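Local coordinates for protein PfVFT1 (Plasmodium falciparum, PDB 5JKQ) that is a bi-lobed Venus flytrap protein related to solute-binding proteins and probably binds a small ligand in the cleft between its lobes, at residues V106-W111 and I127-Y132. The protein carries 3 engineered substitutions. Residues are numbered along the deposited sequence; the frame is centred on the assembly and turned at random.
Sequences VMYIIW and IAYNYY. Engineered in segment 127-132: Ala128 (natural residue Thr).
Met107, a selenomethionine on helix 102-118, meets the far end of Tyr129 on strand 126-132, a worked example of a helix laid against a sheet through a few large side chains. Met107 CB lies 3.4 Å from Tyr129 OH, and Met107 CG follows at 3.7 Å from the same oxygen, because chi1 of -175° sets CG anti to the backbone N. The polar need of the hydroxyl is met elsewhere: Tyr129 OH is hydrogen-bonded to Asp148, which would help fix where the ring ends. One residue on, Tyr108 sends its ring over to the strand. Tyr108 CD1 rests 4.1 Å from Ile127 CD1, while Tyr108 CE1 comes to the edge of the Tyr129 ring, near its plane, 4.2 Å from Tyr129 CE2. Beyond these carbons, Tyr108 OH is hydrogen-bonded to the carbonyl of Pro99 and only weakly to a water; that water donates a 2.9 Å bond to Ile127 O, adding a weak water bridge beside the apolar contact. A turn later, Trp111 meets the strand through Trp111 CB, 4.0 Å from Ile127 CD1, so the CD1 methyl of Ile127 is shared between Tyr108 and Trp111. No direct hydrogen bond joins the two segments, whose short axes approach to 10.4 Å, with N-to-C directions 146° apart. Met107 and Tyr129 both also touch Ile80 on the neighbouring strand 77-83, parallel to 126-132. Helix 102-118 thus packs across two successive parallel strands that it links in sequence, the beta-alpha-beta arrangement of an alpha/beta lobe in a Venus flytrap domain.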
loop_
_atom_site.group_PDB
_atom_site.type_symbol
_atom_site.label_atom_id
_atom_site.label_comp_id
_atom_site.label_asym_id
_atom_site.label_seq_id
_atom_site.Cartn_x
_atom_site.Cartn_y
_atom_site.Cartn_z
ATOM N N VAL A 106 -10.611 -4.935 -3.965
ATOM C CA VAL A 106 -9.548 -5.826 -3.507
ATOM C C VAL A 106 -9.934 -6.471 -2.180
ATOM O O VAL A 106 -9.782 -7.680 -2.001
ATOM C CB VAL A 106 -8.200 -5.073 -3.347
ATOM C CG1 VAL A 106 -7.172 -5.910 -2.570
ATOM C CG2 VAL A 106 -7.645 -4.683 -4.709
HETATM N N MSE A 107 -10.434 -5.663 -1.251
HETATM C CA MSE A 107 -10.785 -6.167 0.071
HETATM C C MSE A 107 -11.976 -7.116 -0.015
HETATM O O MSE A 107 -12.067 -8.075 0.751
HETATM C CB MSE A 107 -11.096 -5.015 1.029
HETATM C CG MSE A 107 -11.343 -5.463 2.465
HETATM SE SE MSE A 107 -9.778 -6.302 3.281
HETATM C CE MSE A 107 -8.904 -4.686 3.927
ATOM N N TYR A 108 -12.881 -6.848 -0.953
ATOM C CA TYR A 108 -14.057 -7.694 -1.142
ATOM C C TYR A 108 -13.669 -9.094 -1.610
ATOM O O TYR A 108 -14.127 -10.086 -1.047
ATOM C CB TYR A 108 -15.024 -7.064 -2.152
ATOM C CG TYR A 108 -15.661 -5.769 -1.696
ATOM C CD1 TYR A 108 -15.982 -5.557 -0.361
ATOM C CD2 TYR A 108 -15.942 -4.758 -2.604
ATOM C CE1 TYR A 108 -16.564 -4.374 0.055
ATOM C CE2 TYR A 108 -16.522 -3.571 -2.197
ATOM C CZ TYR A 108 -16.831 -3.386 -0.867
ATOM O OH TYR A 108 -17.410 -2.206 -0.459
ATOM N N ILE A 109 -12.829 -9.178 -2.637
ATOM C CA ILE A 109 -12.471 -10.480 -3.192
ATOM C C ILE A 109 -11.594 -11.273 -2.218
ATOM O O ILE A 109 -11.613 -12.503 -2.227
ATOM C CB ILE A 109 -11.749 -10.349 -4.553
ATOM C CG1 ILE A 109 -10.486 -9.492 -4.423
ATOM C CG2 ILE A 109 -12.707 -9.773 -5.592
ATOM C CD1 ILE A 109 -9.624 -9.477 -5.665
ATOM N N ILE A 110 -10.839 -10.576 -1.375
ATOM C CA ILE A 110 -10.023 -11.255 -0.372
ATOM C C ILE A 110 -10.935 -11.979 0.610
ATOM O O ILE A 110 -10.703 -13.143 0.931
ATOM C CB ILE A 110 -9.093 -10.270 0.376
ATOM C CG1 ILE A 110 -7.897 -9.920 -0.512
ATOM C CG2 ILE A 110 -8.584 -10.872 1.700
ATOM C CD1 ILE A 110 -7.010 -8.814 0.037
ATOM N N TRP A 111 -11.981 -11.294 1.066
ATOM C CA TRP A 111 -12.892 -11.866 2.051
ATOM C C TRP A 111 -13.937 -12.777 1.414
ATOM O O TRP A 111 -14.497 -13.643 2.086
ATOM C CB TRP A 111 -13.569 -10.754 2.853
ATOM C CG TRP A 111 -12.682 -10.260 3.952
ATOM C CD1 TRP A 111 -11.972 -9.097 3.976
ATOM C CD2 TRP A 111 -12.385 -10.939 5.176
ATOM N NE1 TRP A 111 -11.257 -9.004 5.147
ATOM C CE2 TRP A 111 -11.494 -10.123 5.900
ATOM C CE3 TRP A 111 -12.790 -12.155 5.734
ATOM C CZ2 TRP A 111 -11.002 -10.484 7.153
ATOM C CZ3 TRP A 111 -12.300 -12.512 6.978
ATOM C CH2 TRP A 111 -11.416 -11.679 7.673
ATOM N N ILE A 127 -18.653 -7.590 4.981
ATOM C CA ILE A 127 -17.628 -6.568 5.163
ATOM C C ILE A 127 -18.281 -5.277 5.652
ATOM O O ILE A 127 -19.108 -4.687 4.955
ATOM C CB ILE A 127 -16.848 -6.299 3.853
ATOM C CG1 ILE A 127 -16.061 -7.539 3.434
ATOM C CG2 ILE A 127 -15.885 -5.135 4.011
ATOM C CD1 ILE A 127 -16.777 -8.411 2.426
ATOM N N ALA A 128 -17.907 -4.854 6.857
ATOM C CA ALA A 128 -18.407 -3.612 7.437
ATOM C C ALA A 128 -17.300 -2.566 7.493
ATOM O O ALA A 128 -16.373 -2.674 8.292
ATOM C CB ALA A 128 -18.967 -3.865 8.827
ATOM N N TYR A 129 -17.401 -1.551 6.640
ATOM C CA TYR A 129 -16.427 -0.466 6.626
ATOM C C TYR A 129 -16.773 0.611 7.650
ATOM O O TYR A 129 -17.899 1.105 7.686
ATOM C CB TYR A 129 -16.340 0.158 5.233
ATOM C CG TYR A 129 -15.224 -0.398 4.378
ATOM C CD1 TYR A 129 -13.918 0.044 4.540
ATOM C CD2 TYR A 129 -15.477 -1.358 3.408
ATOM C CE1 TYR A 129 -12.894 -0.454 3.763
ATOM C CE2 TYR A 129 -14.458 -1.864 2.627
ATOM C CZ TYR A 129 -13.168 -1.408 2.808
ATOM O OH TYR A 129 -12.146 -1.906 2.033
ATOM N N ASN A 130 -15.798 0.959 8.487
ATOM C CA ASN A 130 -15.910 2.099 9.394
ATOM C C ASN A 130 -14.830 3.123 9.068
ATOM O O ASN A 130 -13.682 2.760 8.814
ATOM C CB ASN A 130 -15.794 1.653 10.854
ATOM C CG ASN A 130 -16.954 0.780 11.292
ATOM O OD1 ASN A 130 -17.579 0.100 10.479
ATOM N ND2 ASN A 130 -17.247 0.795 12.585
ATOM N N TYR A 131 -15.201 4.399 9.073
ATOM C CA TYR A 131 -14.279 5.462 8.689
ATOM C C TYR A 131 -13.805 6.270 9.898
ATOM O O TYR A 131 -14.588 6.584 10.794
ATOM C CB TYR A 131 -14.938 6.386 7.662
ATOM C CG TYR A 131 -15.386 5.690 6.396
ATOM C CD1 TYR A 131 -14.741 4.547 5.941
ATOM C CD2 TYR A 131 -16.447 6.183 5.650
ATOM C CE1 TYR A 131 -15.145 3.912 4.782
ATOM C CE2 TYR A 131 -16.858 5.555 4.492
ATOM C CZ TYR A 131 -16.203 4.421 4.063
ATOM O OH TYR A 131 -16.613 3.796 2.909
ATOM N N TYR A 132 -12.514 6.595 9.912
ATOM C CA TYR A 132 -11.911 7.365 10.997
ATOM C C TYR A 132 -10.893 8.362 10.455
ATOM O O TYR A 132 -10.425 8.227 9.328
ATOM C CB TYR A 132 -11.226 6.437 12.006
ATOM C CG TYR A 132 -12.106 5.329 12.539
ATOM C CD1 TYR A 132 -12.937 5.539 13.632
ATOM C CD2 TYR A 132 -12.096 4.069 11.956
ATOM C CE1 TYR A 132 -13.738 4.524 14.124
ATOM C CE2 TYR A 132 -12.893 3.051 12.440
ATOM C CZ TYR A 132 -13.712 3.283 13.523
ATOM O OH TYR A 132 -14.505 2.269 14.007
HETATM O O HOH W 1 -18.684 -3.305 2.389
#